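Local coordinates for phenylalanine ammonia-lyase (Rhodosporidium toruloides, PDB 1Y2M), which catalyses the non-oxidative deamination of L-phenylalanine and L-tyrosine to trans-cinnamic acid and p-coumaric acid, working as a homotetramer built as a dimer of dimers, at the interface of chains A and B and the interface of chains A and C. Residues are numbered along the deposited sequence; one frame, centred on the assembly and turned at random. Chains: chain A/B/C, Phenylalanine ammonia-lyase.

Contact 1: the interface of chains A and B. Residues chain A 178, 180, 393-394, 399-400, 412; chain B 314, 318-319.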
# COMPACT_ATOMS: atom_id res chain seq x y z
N ARG A 178 -26.20 22.33 20.27
CA ARG A 178 -25.91 23.56 19.54
C ARG A 178 -27.15 24.18 18.94
O ARG A 178 -27.09 25.30 18.44
CB ARG A 178 -24.85 23.31 18.46
CG ARG A 178 -23.48 22.92 19.06
CD ARG A 178 -22.57 22.18 18.09
NE ARG A 178 -22.34 22.91 16.83
CZ ARG A 178 -21.54 23.96 16.70
NH1 ARG A 178 -20.83 24.40 17.73
NH2 ARG A 178 -21.42 24.56 15.51
N HIS A 180 -29.10 23.30 16.34
CA HIS A 180 -29.28 23.22 14.88
C HIS A 180 -30.02 21.95 14.43
O HIS A 180 -30.22 21.75 13.23
CB HIS A 180 -27.90 23.21 14.21
CG HIS A 180 -27.01 24.33 14.62
ND1 HIS A 180 -25.68 24.14 14.91
CD2 HIS A 180 -27.27 25.64 14.85
CE1 HIS A 180 -25.15 25.29 15.27
NE2 HIS A 180 -26.09 26.22 15.24
N SER A 393 -18.81 21.17 16.45
CA SER A 393 -19.46 20.81 15.18
C SER A 393 -20.80 20.12 15.34
O SER A 393 -21.00 19.26 16.23
CB SER A 393 -18.53 19.92 14.35
OG SER A 393 -17.36 20.65 14.02
N THR A 394 -21.74 20.56 14.50
CA THR A 394 -23.01 19.88 14.31
C THR A 394 -22.83 19.01 13.06
O THR A 394 -22.48 19.51 11.97
CB THR A 394 -24.10 20.92 14.04
OG1 THR A 394 -24.18 21.85 15.14
CG2 THR A 394 -25.40 20.25 13.81
N LEU A 399 -30.20 20.47 8.76
CA LEU A 399 -29.91 21.36 9.88
C LEU A 399 -30.84 22.56 9.83
O LEU A 399 -31.21 23.04 8.76
CB LEU A 399 -28.43 21.78 9.86
CG LEU A 399 -27.49 20.61 10.06
CD1 LEU A 399 -26.08 21.13 10.17
CD2 LEU A 399 -27.83 19.78 11.26
N ILE A 400 -31.19 23.04 11.02
CA ILE A 400 -32.28 23.98 11.18
C ILE A 400 -31.73 25.35 11.58
O ILE A 400 -31.01 25.43 12.57
CB ILE A 400 -33.21 23.47 12.31
CG1 ILE A 400 -33.75 22.06 12.01
CG2 ILE A 400 -34.32 24.43 12.56
CD1 ILE A 400 -34.49 21.93 10.73
N ASN A 412 -22.49 17.60 6.60
CA ASN A 412 -21.61 17.65 7.77
C ASN A 412 -21.36 16.32 8.45
O ASN A 412 -20.53 16.24 9.34
CB ASN A 412 -22.07 18.72 8.77
CG ASN A 412 -21.76 20.14 8.31
OD1 ASN A 412 -20.87 20.33 7.48
ND2 ASN A 412 -22.50 21.13 8.81
N PHE B 314 -24.56 28.75 6.40
CA PHE B 314 -25.08 28.12 7.60
C PHE B 314 -24.49 26.71 7.76
O PHE B 314 -24.23 26.25 8.88
CB PHE B 314 -26.60 28.05 7.57
CG PHE B 314 -27.17 27.52 8.81
CD1 PHE B 314 -27.19 28.28 9.99
CD2 PHE B 314 -27.60 26.23 8.86
CE1 PHE B 314 -27.74 27.76 11.19
CE2 PHE B 314 -28.12 25.70 10.04
CZ PHE B 314 -28.17 26.41 11.18
N VAL B 318 -21.32 28.40 10.24
CA VAL B 318 -22.04 28.37 11.48
C VAL B 318 -21.93 27.00 12.13
O VAL B 318 -21.70 26.90 13.35
CB VAL B 318 -23.50 28.70 11.28
CG1 VAL B 318 -24.26 28.56 12.60
CG2 VAL B 318 -23.62 30.14 10.72
N THR B 319 -22.21 25.98 11.35
CA THR B 319 -22.45 24.66 11.94
C THR B 319 -21.22 23.74 12.08
O THR B 319 -21.19 22.90 13.00
CB THR B 319 -23.54 23.89 11.15
OG1 THR B 319 -23.24 23.90 9.73
CG2 THR B 319 -24.89 24.48 11.41

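Contact 2: the interface of chains A and C. Residues chain A 207-209, 493, 495, 505, 508; chain C 472-473, 475-476, 479.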
# COMPACT_ATOMS: atom_id res chain seq x y z
N GLY A 207 -19.13 -2.11 9.76
CA GLY A 207 -20.34 -1.92 8.96
C GLY A 207 -20.52 -0.49 8.51
O GLY A 207 -21.28 -0.25 7.58
N THR A 208 -19.85 0.46 9.15
CA THR A 208 -20.01 1.87 8.73
C THR A 208 -18.91 2.31 7.78
O THR A 208 -17.76 1.88 7.89
CB THR A 208 -20.09 2.88 9.91
OG1 THR A 208 -20.33 4.20 9.39
CG2 THR A 208 -18.85 2.88 10.76
N ILE A 209 -19.29 3.15 6.83
CA ILE A 209 -18.37 3.87 5.93
C ILE A 209 -18.14 5.32 6.36
O ILE A 209 -17.45 6.07 5.70
CB ILE A 209 -18.85 3.83 4.44
CG1 ILE A 209 -20.20 4.50 4.31
CG2 ILE A 209 -18.79 2.35 3.87
CD1 ILE A 209 -20.65 4.39 2.89
N GLN A 493 -15.68 2.71 -1.85
CA GLN A 493 -16.64 2.05 -2.74
C GLN A 493 -17.86 2.91 -3.02
O GLN A 493 -18.21 3.76 -2.20
CB GLN A 493 -17.07 0.69 -2.14
CG GLN A 493 -15.87 -0.25 -1.75
CD GLN A 493 -15.09 -0.63 -3.03
OE1 GLN A 493 -15.71 -0.97 -4.07
NE2 GLN A 493 -13.75 -0.49 -3.01
N ALA A 495 -21.00 3.37 -2.49
CA ALA A 495 -21.99 2.87 -1.57
C ALA A 495 -23.40 3.43 -1.78
O ALA A 495 -23.59 4.61 -2.18
CB ALA A 495 -21.53 3.19 -0.11
N LEU A 505 -14.60 6.75 5.37
CA LEU A 505 -13.99 5.57 5.96
C LEU A 505 -13.23 5.90 7.26
O LEU A 505 -12.32 5.13 7.70
CB LEU A 505 -13.09 4.84 4.94
CG LEU A 505 -13.74 4.34 3.66
CD1 LEU A 505 -12.64 3.78 2.68
CD2 LEU A 505 -14.87 3.37 3.90
N ILE A 508 -12.93 3.04 10.09
CA ILE A 508 -11.98 1.99 9.69
C ILE A 508 -10.54 2.52 9.87
O ILE A 508 -9.66 1.87 10.45
CB ILE A 508 -12.24 1.49 8.26
CG1 ILE A 508 -13.59 0.80 8.18
CG2 ILE A 508 -11.10 0.51 7.83
CD1 ILE A 508 -14.15 0.63 6.75
N ILE C 472 -24.54 -0.57 2.54
CA ILE C 472 -23.50 0.28 3.12
C ILE C 472 -22.45 -0.59 3.80
O ILE C 472 -21.25 -0.39 3.61
CB ILE C 472 -24.14 1.33 4.07
CG1 ILE C 472 -24.97 2.31 3.26
CG2 ILE C 472 -23.07 2.05 4.91
CD1 ILE C 472 -25.95 3.12 4.06
N ALA C 473 -22.89 -1.54 4.62
CA ALA C 473 -22.00 -2.48 5.32
C ALA C 473 -21.12 -3.21 4.36
O ALA C 473 -19.91 -3.39 4.62
CB ALA C 473 -22.82 -3.49 6.15
N ALA C 475 -20.12 -2.26 1.43
CA ALA C 475 -19.07 -1.33 1.01
C ALA C 475 -17.94 -1.24 2.04
O ALA C 475 -16.75 -1.29 1.69
CB ALA C 475 -19.66 0.01 0.74
N ALA C 476 -18.31 -1.07 3.31
CA ALA C 476 -17.32 -0.98 4.38
C ALA C 476 -16.43 -2.23 4.45
O ALA C 476 -15.21 -2.12 4.60
CB ALA C 476 -18.02 -0.77 5.70
N SER C 479 -14.03 -2.13 1.46
CA SER C 479 -12.96 -1.15 1.64
C SER C 479 -11.88 -1.73 2.55
O SER C 479 -10.69 -1.61 2.31
CB SER C 479 -13.53 0.10 2.27
OG SER C 479 -14.41 0.75 1.38
O HOH W 1 -16.62 2.48 0.81

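Contact 1: the interface of chains A and B
The short helix 314-318 of chain B, with B:Thr319 just beyond it, fits against loops of chain A carrying A:Arg178, A:His180, A:Thr394 and A:Asn412 and against strand 399-401. In this homotetramer of the PAL/histidase family, the patch shows how a threonine's carbonyl, hydroxyl and methyl can each find a separate partner. Its carbonyl O accepts a nearly straight hydrogen bond from the backbone N of A:Thr394 (2.8 Å, 179° at H); A:Arg178 NH2 adds a weak, bent one to the same B:Thr319 O at 3.0 Å. The B:Thr319 hydroxyl, set between backbone N and carbonyl carbon (chi1 50°), donates a hydrogen bond to B:Phe314 O, in the carbonyl plane on a lone pair, 2.7 Å from OG1, and takes a weak bond from the A:Asn412 amide. That torsion turns the methyl CG2 over one face of the A:His180 imidazole, 3.9 Å from the ring centroid, where it also meets the tip of A:Leu399. B:Phe314 stands nearly upright to the imidazole, planes at 84°, in an edge-to-face contact, and its CZ lies 3.3 Å from A:Ile400 O. Behind this surface, A:Thr394 OG1 joins two side chains: A:Arg178 NE donates to it in the guanidinium plane at 2.7 Å, and A:His180 ND1 bonds it at 2.7 Å, which should limit how the imidazole turns. A leucine in place of A:Arg178 would probably leave A:Thr394 OG1 without its NE donor and B:Thr319 O without its second, weak one, making the threonine-histidine pair freer to shift.

Contact 2: the interface of chains A and C
A:Ile209 and C:Ala476, which bury the most surface, meet where a loop of chain A lies on helix 468-484 of chain C. That loop leads into the 5-imidazolinone cross-link of A:Ala211 and A:Gly213, so this packing probably bears on placing active-site segments. The interface within the PAL homotetramer illustrates packing by small residues: alanines on one helical face let another subunit come close to the helix backbone. The branch methyl CG2 of A:Ile209 lies against that backbone, 3.5 Å from C:Ala476 N and 3.7 Å from its CA. The other branch, CG1, occupies the position between backbone N and carbonyl carbon (chi1 61°), which carries it towards C:Ile472; the two isoleucines cross at about a right angle, with A:Ile209 CG1 3.8 Å from C:Ile472 CG2. The methyl of C:Ala476 rests against A:Thr208 O at 3.5 Å, while A:Ile508 CD1 approaches C:Ala476 O. Towards the helix N-terminus, A:Gly207 lies backbone to backbone against C:Ala473. On the flank, C:Ala475 CB touches the methyl of A:Ala495 and A:Gln493 CB. C:Ser479 has both A:Leu505 methyls against its side chain, CD1 coming to 3.8 Å from the serine CB. No direct polar bond spans this patch. C:Ser479 OG donates to C:Ala475 O one turn back, from above the carbonyl plane, and also bonds a water 2.9 Å away, which reaches A:Gln493 N at 2.8 Å.

About 25 Å separates the centres of contact 1 and contact 2, and no residue is common to them. Chain A takes part in both, facing chain B in one and chain C in the other, so each subunit is tied to two neighbours through different surfaces. The chemistry differs as well: contact 1 combines direct hydrogen bonds with ring packing, whereas contact 2 rests on apolar packing and a water bridge. Because each interface is two-fold symmetric, both patches recur with the chains exchanged. Together such contacts would support the dimer-of-dimers tetramer, although these patches alone do not show which pair forms the primary dimer.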